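Local structure of DegQ (Legionella fallonii, 3PV2) at residues G403-K416 and I427-R441. The protein probably degrades misfolded proteins as an HtrA-family serine protease with chaperone character, enclosing its proteolytic sites within large 12-subunit assemblies. Sequence-based numbering, arbitrary orientation.
Sequences GIRPGDIIISANKK and IAQEKKKELLVQVLR
Arg441 grips Asp408 side-on, NE reaching OD1 and NH2 reaching OD2 at 2.8 Å each. Both oxygens use their syn lone pairs, and the carboxylate and guanidinium lie only 8° from coplanar. NH2 also donates to Gly403 O (3.0 Å) at the guanidinium edge, while CB and CG of Arg405 lie over one face. Asp408 suits this corner doubly: it closes the type II turn begun at Arg405, and its OD2 takes Arg405 N from above the carboxylate plane, so the turn is tied to the end of strand 435-441.

Between Ile409 and Ala413 the strands run antiparallel. Ile410 meets Val439 through CG1 and CG1 (4.0 Å), beta-branched side chains suited to extended backbone, on the face that also carries Ala413 and Val437; Ile410 and Ala413 rest on Leu424 of helix 421-428. On the other face Ser412 OG donates to a lone pair of Gln438 OE1, in the carbonyl plane; the glutamine chain (chi1 -177°), extended beyond CG, sends NE2 on to Ser287 O of the second subunit.

Asn414 governs the far end. Its left-handed backbone fits the type I' turn Ala413-Lys416, and CG beside the backbone N (chi1 -64°) lets OD1 accept Leu436 N (3.0 Å) and Lys431 NZ (2.9 Å) from opposite faces of the amide. ND2 binds Glu430 OE1, which Lys416 NZ also engages at 2.8 Å in a salt bridge. These polar clusters fasten the two ends of the pairing. Strand 409-413, its tight turn into short strand 416-417, helix 421-428 and the returning antiparallel strand 435-441 follow the PDZ fold, here the second PDZ domain of this HtrA protease.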
ATOM      1  N   GLY B 403      -9.301  38.389 -27.983  1.00 34.11           N
ATOM      2  CA  GLY B 403      -9.537  36.967 -28.252  1.00 34.39           C
ATOM      3  C   GLY B 403      -8.652  36.302 -29.277  1.00 33.83           C
ATOM      4  O   GLY B 403      -8.802  35.150 -29.534  1.00 34.12           O
ATOM      5  N   ILE B 404      -7.718  37.013 -29.871  1.00 33.16           N
ATOM      6  CA  ILE B 404      -6.779  36.372 -30.790  1.00 32.80           C
ATOM      7  C   ILE B 404      -5.906  35.426 -30.010  1.00 33.29           C
ATOM      8  O   ILE B 404      -5.466  35.734 -28.871  1.00 33.67           O
ATOM      9  CB  ILE B 404      -5.923  37.466 -31.409  1.00 32.24           C
ATOM     10  CG1 ILE B 404      -6.837  38.412 -32.205  1.00 31.92           C
ATOM     11  CG2 ILE B 404      -4.807  36.896 -32.248  1.00 32.04           C
ATOM     12  CD1 ILE B 404      -6.111  39.638 -32.748  1.00 31.59           C
ATOM     13  N   ARG B 405      -5.610  34.270 -30.606  1.00 33.42           N
ATOM     14  CA  ARG B 405      -4.676  33.319 -30.008  1.00 33.98           C
ATOM     15  C   ARG B 405      -3.653  32.780 -31.034  1.00 33.75           C
ATOM     16  O   ARG B 405      -3.926  32.736 -32.263  1.00 33.33           O
ATOM     17  CB  ARG B 405      -5.474  32.117 -29.474  1.00 36.00           C
ATOM     18  CG  ARG B 405      -6.412  32.427 -28.290  1.00 36.53           C
ATOM     19  CD  ARG B 405      -5.661  32.709 -26.997  1.00 39.74           C
ATOM     20  NE  ARG B 405      -6.584  33.066 -25.909  1.00 42.28           N
ATOM     21  CZ  ARG B 405      -7.095  34.267 -25.681  1.00 43.89           C
ATOM     22  NH1 ARG B 405      -6.809  35.330 -26.457  1.00 40.30           N
ATOM     23  NH2 ARG B 405      -7.874  34.418 -24.630  1.00 45.21           N
ATOM     24  N   PRO B 406      -2.492  32.348 -30.529  1.00 34.17           N
ATOM     25  CA  PRO B 406      -1.472  31.811 -31.392  1.00 34.16           C
ATOM     26  C   PRO B 406      -2.074  30.807 -32.322  1.00 35.00           C
ATOM     27  O   PRO B 406      -2.971  30.057 -31.926  1.00 36.16           O
ATOM     28  CB  PRO B 406      -0.488  31.153 -30.419  1.00 36.05           C
ATOM     29  CG  PRO B 406      -0.632  32.067 -29.128  1.00 36.84           C
ATOM     30  CD  PRO B 406      -2.128  32.291 -29.095  1.00 34.86           C
ATOM     31  N   GLY B 407      -1.629  30.789 -33.582  1.00 34.22           N
ATOM     32  CA  GLY B 407      -2.266  29.879 -34.534  1.00 34.17           C
ATOM     33  C   GLY B 407      -3.352  30.457 -35.378  1.00 33.56           C
ATOM     34  O   GLY B 407      -3.609  29.906 -36.431  1.00 33.65           O
ATOM     35  N   ASP B 408      -4.021  31.528 -34.905  1.00 33.14           N
ATOM     36  CA  ASP B 408      -4.982  32.232 -35.688  1.00 32.70           C
ATOM     37  C   ASP B 408      -4.440  32.784 -37.002  1.00 32.31           C
ATOM     38  O   ASP B 408      -3.299  33.255 -37.035  1.00 32.20           O
ATOM     39  CB  ASP B 408      -5.558  33.378 -34.867  1.00 32.43           C
ATOM     40  CG  ASP B 408      -6.561  32.924 -33.821  1.00 32.94           C
ATOM     41  OD1 ASP B 408      -6.897  31.720 -33.772  1.00 33.53           O
ATOM     42  OD2 ASP B 408      -7.053  33.795 -33.017  1.00 32.90           O
ATOM     43  N   ILE B 409      -5.218  32.705 -38.084  1.00 32.26           N
ATOM     44  CA  ILE B 409      -4.862  33.366 -39.280  1.00 32.04           C
ATOM     45  C   ILE B 409      -5.763  34.558 -39.482  1.00 31.73           C
ATOM     46  O   ILE B 409      -6.990  34.408 -39.590  1.00 31.83           O
ATOM     47  CB  ILE B 409      -4.968  32.476 -40.562  1.00 32.39           C
ATOM     48  CG1 ILE B 409      -4.293  31.093 -40.392  1.00 32.91           C
ATOM     49  CG2 ILE B 409      -4.385  33.217 -41.772  1.00 32.35           C
ATOM     50  CD1 ILE B 409      -2.947  31.118 -39.869  1.00 32.97           C
ATOM     51  N   ILE B 410      -5.182  35.761 -39.553  1.00 31.49           N
ATOM     52  CA  ILE B 410      -5.914  36.968 -39.903  1.00 31.35           C
ATOM     53  C   ILE B 410      -6.090  37.062 -41.408  1.00 31.55           C
ATOM     54  O   ILE B 410      -5.121  37.205 -42.170  1.00 31.72           O
ATOM     55  CB  ILE B 410      -5.242  38.191 -39.417  1.00 31.21           C
ATOM     56  CG1 ILE B 410      -5.177  38.140 -37.894  1.00 31.13           C
ATOM     57  CG2 ILE B 410      -6.035  39.488 -39.785  1.00 31.23           C
ATOM     58  CD1 ILE B 410      -4.122  39.193 -37.315  1.00 31.12           C
ATOM     59  N   ILE B 411      -7.328  36.879 -41.828  1.00 31.68           N
ATOM     60  CA  ILE B 411      -7.626  36.849 -43.261  1.00 32.01           C
ATOM     61  C   ILE B 411      -8.297  38.104 -43.814  1.00 32.16           C
ATOM     62  O   ILE B 411      -8.302  38.286 -45.018  1.00 32.56           O
ATOM     63  CB  ILE B 411      -8.448  35.627 -43.653  1.00 32.32           C
ATOM     64  CG1 ILE B 411      -9.792  35.643 -42.968  1.00 32.34           C
ATOM     65  CG2 ILE B 411      -7.709  34.343 -43.283  1.00 32.39           C
ATOM     66  CD1 ILE B 411     -10.810  34.611 -43.747  1.00 32.90           C
ATOM     67  N   SER B 412      -8.744  39.025 -42.950  1.00 31.97           N
ATOM     68  CA  SER B 412      -9.213  40.306 -43.369  1.00 32.21           C
ATOM     69  C   SER B 412      -9.158  41.215 -42.199  1.00 31.99           C
ATOM     70  O   SER B 412      -9.106  40.805 -41.027  1.00 31.69           O
ATOM     71  CB  SER B 412     -10.639  40.167 -43.948  1.00 32.58           C
ATOM     72  OG  SER B 412     -11.662  40.173 -42.905  1.00 32.51           O
ATOM     73  N   ALA B 413      -8.997  42.489 -42.488  1.00 32.26           N
ATOM     74  CA  ALA B 413      -8.919  43.479 -41.452  1.00 32.19           C
ATOM     75  C   ALA B 413      -9.702  44.703 -41.983  1.00 32.75           C
ATOM     76  O   ALA B 413      -9.497  45.130 -43.117  1.00 33.22           O
ATOM     77  CB  ALA B 413      -7.466  43.878 -41.119  1.00 32.12           C
ATOM     78  N   ASN B 414     -10.572  45.241 -41.144  1.00 32.83           N
ATOM     79  CA  ASN B 414     -11.545  46.290 -41.550  1.00 33.48           C
ATOM     80  C   ASN B 414     -12.128  45.994 -42.907  1.00 33.89           C
ATOM     81  O   ASN B 414     -12.186  46.861 -43.762  1.00 34.55           O
ATOM     82  CB  ASN B 414     -10.891  47.652 -41.553  1.00 33.91           C
ATOM     83  CG  ASN B 414     -10.413  48.094 -40.125  1.00 33.67           C
ATOM     84  OD1 ASN B 414     -10.906  47.582 -39.117  1.00 33.35           O
ATOM     85  ND2 ASN B 414      -9.444  49.029 -40.062  1.00 33.99           N
ATOM     86  N   LYS B 415     -12.534  44.737 -43.087  1.00 33.62           N
ATOM     87  CA  LYS B 415     -13.204  44.250 -44.272  1.00 34.05           C
ATOM     88  C   LYS B 415     -12.346  44.243 -45.483  1.00 34.30           C
ATOM     89  O   LYS B 415     -12.868  44.216 -46.565  1.00 36.42           O
ATOM     90  CB  LYS B 415     -14.455  45.088 -44.635  1.00 35.23           C
ATOM     91  CG  LYS B 415     -15.290  45.514 -43.510  1.00 38.99           C
ATOM     92  CD  LYS B 415     -15.683  44.316 -42.721  1.00 45.87           C
ATOM     93  CE  LYS B 415     -16.967  43.669 -43.169  1.00 53.16           C
ATOM     94  NZ  LYS B 415     -16.940  42.251 -42.684  1.00 56.10           N
ATOM     95  N   LYS B 416     -11.042  44.263 -45.351  1.00 34.00           N
ATOM     96  CA  LYS B 416     -10.200  44.175 -46.533  1.00 34.41           C
ATOM     97  C   LYS B 416      -9.333  42.936 -46.383  1.00 33.88           C
ATOM     98  O   LYS B 416      -8.901  42.631 -45.256  1.00 33.26           O
ATOM     99  CB  LYS B 416      -9.320  45.427 -46.599  1.00 34.84           C
ATOM    100  CG  LYS B 416     -10.070  46.737 -46.916  1.00 40.16           C
ATOM    101  CD  LYS B 416      -9.156  48.024 -46.611  1.00 43.92           C
ATOM    102  CE  LYS B 416     -10.039  49.229 -46.159  1.00 47.10           C
ATOM    103  NZ  LYS B 416     -10.620  49.175 -44.752  1.00 38.67           N
ATOM    104  N   ILE B 427      -3.402  48.580 -42.809  1.00 35.00           N
ATOM    105  CA  ILE B 427      -4.824  48.619 -42.441  1.00 34.62           C
ATOM    106  C   ILE B 427      -5.018  48.990 -41.021  1.00 34.28           C
ATOM    107  O   ILE B 427      -5.823  49.858 -40.741  1.00 34.60           O
ATOM    108  CB  ILE B 427      -5.538  47.310 -42.778  1.00 34.00           C
ATOM    109  CG1 ILE B 427      -5.579  47.172 -44.289  1.00 34.57           C
ATOM    110  CG2 ILE B 427      -6.970  47.289 -42.250  1.00 33.70           C
ATOM    111  CD1 ILE B 427      -5.887  45.666 -44.836  1.00 34.12           C
ATOM    112  N   ALA B 428      -4.171  48.486 -40.134  1.00 33.85           N
ATOM    113  CA  ALA B 428      -4.259  48.784 -38.734  1.00 33.64           C
ATOM    114  C   ALA B 428      -4.038  50.259 -38.479  1.00 35.88           C
ATOM    115  O   ALA B 428      -4.518  50.757 -37.479  1.00 39.27           O
ATOM    116  CB  ALA B 428      -3.222  47.963 -37.934  1.00 33.25           C
ATOM    117  N   GLN B 429      -3.409  51.007 -39.369  1.00 38.97           N
ATOM    118  CA  GLN B 429      -3.319  52.464 -39.148  1.00 43.21           C
ATOM    119  C   GLN B 429      -4.524  53.243 -39.667  1.00 44.25           C
ATOM    120  O   GLN B 429      -4.523  54.439 -39.557  1.00 45.17           O
ATOM    121  CB  GLN B 429      -2.085  53.094 -39.777  1.00 45.62           C
ATOM    122  CG  GLN B 429      -0.913  52.195 -39.815  1.00 51.34           C
ATOM    123  CD  GLN B 429       0.378  52.877 -39.545  1.00 61.74           C
ATOM    124  OE1 GLN B 429       1.250  52.962 -40.435  1.00 69.36           O
ATOM    125  NE2 GLN B 429       0.549  53.341 -38.295  1.00 62.74           N
ATOM    126  N   GLU B 430      -5.548  52.575 -40.190  1.00 43.74           N
ATOM    127  CA  GLU B 430      -6.769  53.254 -40.606  1.00 44.71           C
ATOM    128  C   GLU B 430      -7.543  53.965 -39.479  1.00 48.41           C
ATOM    129  O   GLU B 430      -7.846  55.195 -39.631  1.00 50.61           O
ATOM    130  CB  GLU B 430      -7.709  52.299 -41.328  1.00 43.28           C
ATOM    131  CG  GLU B 430      -7.203  51.888 -42.751  1.00 41.30           C
ATOM    132  CD  GLU B 430      -8.096  50.792 -43.361  1.00 42.92           C
ATOM    133  OE1 GLU B 430      -9.129  50.429 -42.697  1.00 38.23           O
ATOM    134  OE2 GLU B 430      -7.751  50.307 -44.474  1.00 38.17           O
ATOM    135  N   LYS B 431      -7.957  53.272 -38.412  1.00 49.30           N
ATOM    136  CA  LYS B 431      -8.867  53.973 -37.417  1.00 54.14           C
ATOM    137  C   LYS B 431      -8.105  54.035 -36.134  1.00 55.71           C
ATOM    138  O   LYS B 431      -7.263  53.148 -35.840  1.00 53.93           O
ATOM    139  CB  LYS B 431     -10.242  53.307 -37.111  1.00 54.28           C
ATOM    140  CG  LYS B 431     -11.048  52.759 -38.294  1.00 54.92           C
ATOM    141  CD  LYS B 431     -12.278  51.930 -37.822  1.00 56.73           C
ATOM    142  CE  LYS B 431     -12.573  50.692 -38.764  1.00 56.94           C
ATOM    143  NZ  LYS B 431     -12.953  49.351 -38.076  1.00 53.57           N
ATOM    144  N   LYS B 432      -8.338  55.087 -35.386  1.00 57.45           N
ATOM    145  CA  LYS B 432      -7.790  55.131 -34.022  1.00 58.56           C
ATOM    146  C   LYS B 432      -8.602  54.247 -33.016  1.00 55.98           C
ATOM    147  O   LYS B 432      -8.054  53.826 -32.008  1.00 55.84           O
ATOM    148  CB  LYS B 432      -7.735  56.587 -33.545  1.00 61.71           C
ATOM    149  CG  LYS B 432      -6.452  57.360 -34.058  1.00 68.12           C
ATOM    150  CD  LYS B 432      -5.172  57.020 -33.232  1.00 71.79           C
ATOM    151  CE  LYS B 432      -4.130  58.162 -33.169  1.00 75.51           C
ATOM    152  NZ  LYS B 432      -3.254  58.254 -34.372  1.00 77.32           N
ATOM    153  N   LYS B 433      -9.899  54.009 -33.242  1.00 53.34           N
ATOM    154  CA  LYS B 433     -10.702  53.424 -32.171  1.00 52.02           C
ATOM    155  C   LYS B 433     -10.614  51.867 -32.112  1.00 47.54           C
ATOM    156  O   LYS B 433     -10.556  51.290 -31.070  1.00 47.28           O
ATOM    157  CB  LYS B 433     -12.148  53.807 -32.356  1.00 53.58           C
ATOM    158  CG  LYS B 433     -13.098  53.067 -31.404  1.00 59.12           C
ATOM    159  CD  LYS B 433     -14.504  53.780 -31.245  1.00 65.26           C
ATOM    160  CE  LYS B 433     -14.881  54.001 -29.750  1.00 67.90           C
ATOM    161  NZ  LYS B 433     -13.987  55.008 -29.061  1.00 68.10           N
ATOM    162  N   GLU B 434     -10.620  51.205 -33.240  1.00 41.46           N
ATOM    163  CA  GLU B 434     -10.724  49.770 -33.206  1.00 39.59           C
ATOM    164  C   GLU B 434     -10.249  49.187 -34.485  1.00 34.78           C
ATOM    165  O   GLU B 434     -10.139  49.910 -35.511  1.00 37.50           O
ATOM    166  CB  GLU B 434     -12.155  49.427 -33.042  1.00 38.50           C
ATOM    167  CG  GLU B 434     -12.852  49.974 -34.235  1.00 46.16           C
ATOM    168  CD  GLU B 434     -14.345  50.205 -34.009  1.00 51.56           C
ATOM    169  OE1 GLU B 434     -14.816  50.217 -32.841  1.00 60.42           O
ATOM    170  OE2 GLU B 434     -14.994  50.387 -35.033  1.00 55.43           O
ATOM    171  N   LEU B 435      -9.915  47.915 -34.438  1.00 33.08           N
ATOM    172  CA  LEU B 435      -9.578  47.172 -35.605  1.00 32.71           C
ATOM    173  C   LEU B 435     -10.426  45.924 -35.618  1.00 32.47           C
ATOM    174  O   LEU B 435     -10.380  45.100 -34.715  1.00 32.32           O
ATOM    175  CB  LEU B 435      -8.087  46.788 -35.590  1.00 32.39           C
ATOM    176  CG  LEU B 435      -7.580  45.849 -36.706  1.00 32.06           C
ATOM    177  CD1 LEU B 435      -7.663  46.432 -38.088  1.00 32.37           C
ATOM    178  CD2 LEU B 435      -6.096  45.389 -36.513  1.00 31.87           C
ATOM    179  N   LEU B 436     -11.159  45.751 -36.717  1.00 32.57           N
ATOM    180  CA  LEU B 436     -11.970  44.585 -36.909  1.00 32.49           C
ATOM    181  C   LEU B 436     -11.169  43.533 -37.642  1.00 32.08           C
ATOM    182  O   LEU B 436     -10.678  43.788 -38.735  1.00 32.08           O
ATOM    183  CB  LEU B 436     -13.210  44.953 -37.716  1.00 32.97           C
ATOM    184  CG  LEU B 436     -14.099  43.752 -38.037  1.00 33.04           C
ATOM    185  CD1 LEU B 436     -14.795  43.384 -36.778  1.00 33.29           C
ATOM    186  CD2 LEU B 436     -15.087  44.127 -39.207  1.00 33.57           C
ATOM    187  N   VAL B 437     -10.940  42.379 -37.019  1.00 31.86           N
ATOM    188  CA  VAL B 437     -10.147  41.304 -37.688  1.00 31.58           C
ATOM    189  C   VAL B 437     -11.035  40.072 -37.852  1.00 31.75           C
ATOM    190  O   VAL B 437     -11.955  39.798 -37.045  1.00 32.04           O
ATOM    191  CB  VAL B 437      -8.900  40.927 -36.949  1.00 31.34           C
ATOM    192  CG1 VAL B 437      -8.123  42.175 -36.628  1.00 31.34           C
ATOM    193  CG2 VAL B 437      -9.264  40.346 -35.627  1.00 31.48           C
ATOM    194  N   GLN B 438     -10.945  39.466 -39.016  1.00 31.75           N
ATOM    195  CA  GLN B 438     -11.556  38.188 -39.212  1.00 31.99           C
ATOM    196  C   GLN B 438     -10.475  37.128 -39.095  1.00 31.82           C
ATOM    197  O   GLN B 438      -9.492  37.160 -39.832  1.00 31.65           O
ATOM    198  CB  GLN B 438     -12.164  38.098 -40.624  1.00 32.26           C
ATOM    199  CG  GLN B 438     -12.873  36.809 -40.873  1.00 32.65           C
ATOM    200  CD  GLN B 438     -13.465  36.739 -42.268  1.00 33.03           C
ATOM    201  OE1 GLN B 438     -13.098  37.550 -43.118  1.00 37.60           O
ATOM    202  NE2 GLN B 438     -14.272  35.692 -42.557  1.00 33.54           N
ATOM    203  N   VAL B 439     -10.642  36.195 -38.151  1.00 32.03           N
ATOM    204  CA  VAL B 439      -9.630  35.173 -37.901  1.00 32.04           C
ATOM    205  C   VAL B 439     -10.135  33.809 -38.259  1.00 32.52           C
ATOM    206  O   VAL B 439     -11.301  33.491 -37.996  1.00 32.97           O
ATOM    207  CB  VAL B 439      -9.100  35.131 -36.428  1.00 32.08           C
ATOM    208  CG1 VAL B 439      -8.219  36.418 -36.015  1.00 31.67           C
ATOM    209  CG2 VAL B 439     -10.154  34.850 -35.401  1.00 32.58           C
ATOM    210  N   LEU B 440      -9.281  32.977 -38.862  1.00 32.58           N
ATOM    211  CA  LEU B 440      -9.606  31.591 -39.119  1.00 33.18           C
ATOM    212  C   LEU B 440      -8.917  30.833 -38.006  1.00 33.45           C
ATOM    213  O   LEU B 440      -7.737  31.072 -37.711  1.00 33.16           O
ATOM    214  CB  LEU B 440      -9.027  31.164 -40.466  1.00 33.22           C
ATOM    215  CG  LEU B 440      -9.924  30.873 -41.673  1.00 40.02           C
ATOM    216  CD1 LEU B 440     -11.031  31.928 -41.947  1.00 37.10           C
ATOM    217  CD2 LEU B 440      -9.133  30.552 -42.919  1.00 39.27           C
ATOM    218  N   ARG B 441      -9.638  29.886 -37.409  1.00 34.17           N
ATOM    219  CA  ARG B 441      -9.091  29.103 -36.340  1.00 36.60           C
ATOM    220  C   ARG B 441      -9.546  27.653 -36.592  1.00 38.28           C
ATOM    221  O   ARG B 441     -10.735  27.330 -36.466  1.00 39.53           O
ATOM    222  CB  ARG B 441      -9.636  29.602 -34.986  1.00 36.67           C
ATOM    223  CG  ARG B 441      -9.281  28.619 -33.810  1.00 43.12           C
ATOM    224  CD  ARG B 441      -9.454  29.234 -32.380  1.00 48.57           C
ATOM    225  NE  ARG B 441      -9.091  30.670 -32.333  1.00 49.73           N
ATOM    226  CZ  ARG B 441      -9.462  31.509 -31.384  1.00 53.97           C
ATOM    227  NH1 ARG B 441     -10.264  31.086 -30.409  1.00 56.43           N
ATOM    228  NH2 ARG B 441      -9.069  32.791 -31.436  1.00 53.77           N
TER
HETATM  229  O   HOH W   1     -11.228  33.574 -28.645  1.00 55.90           O
HETATM  230  O   HOH W   2      -5.996  28.193 -37.524  1.00 47.85           O
HETATM  231  O   HOH W   3      -8.315  50.386 -37.733  1.00 39.66           O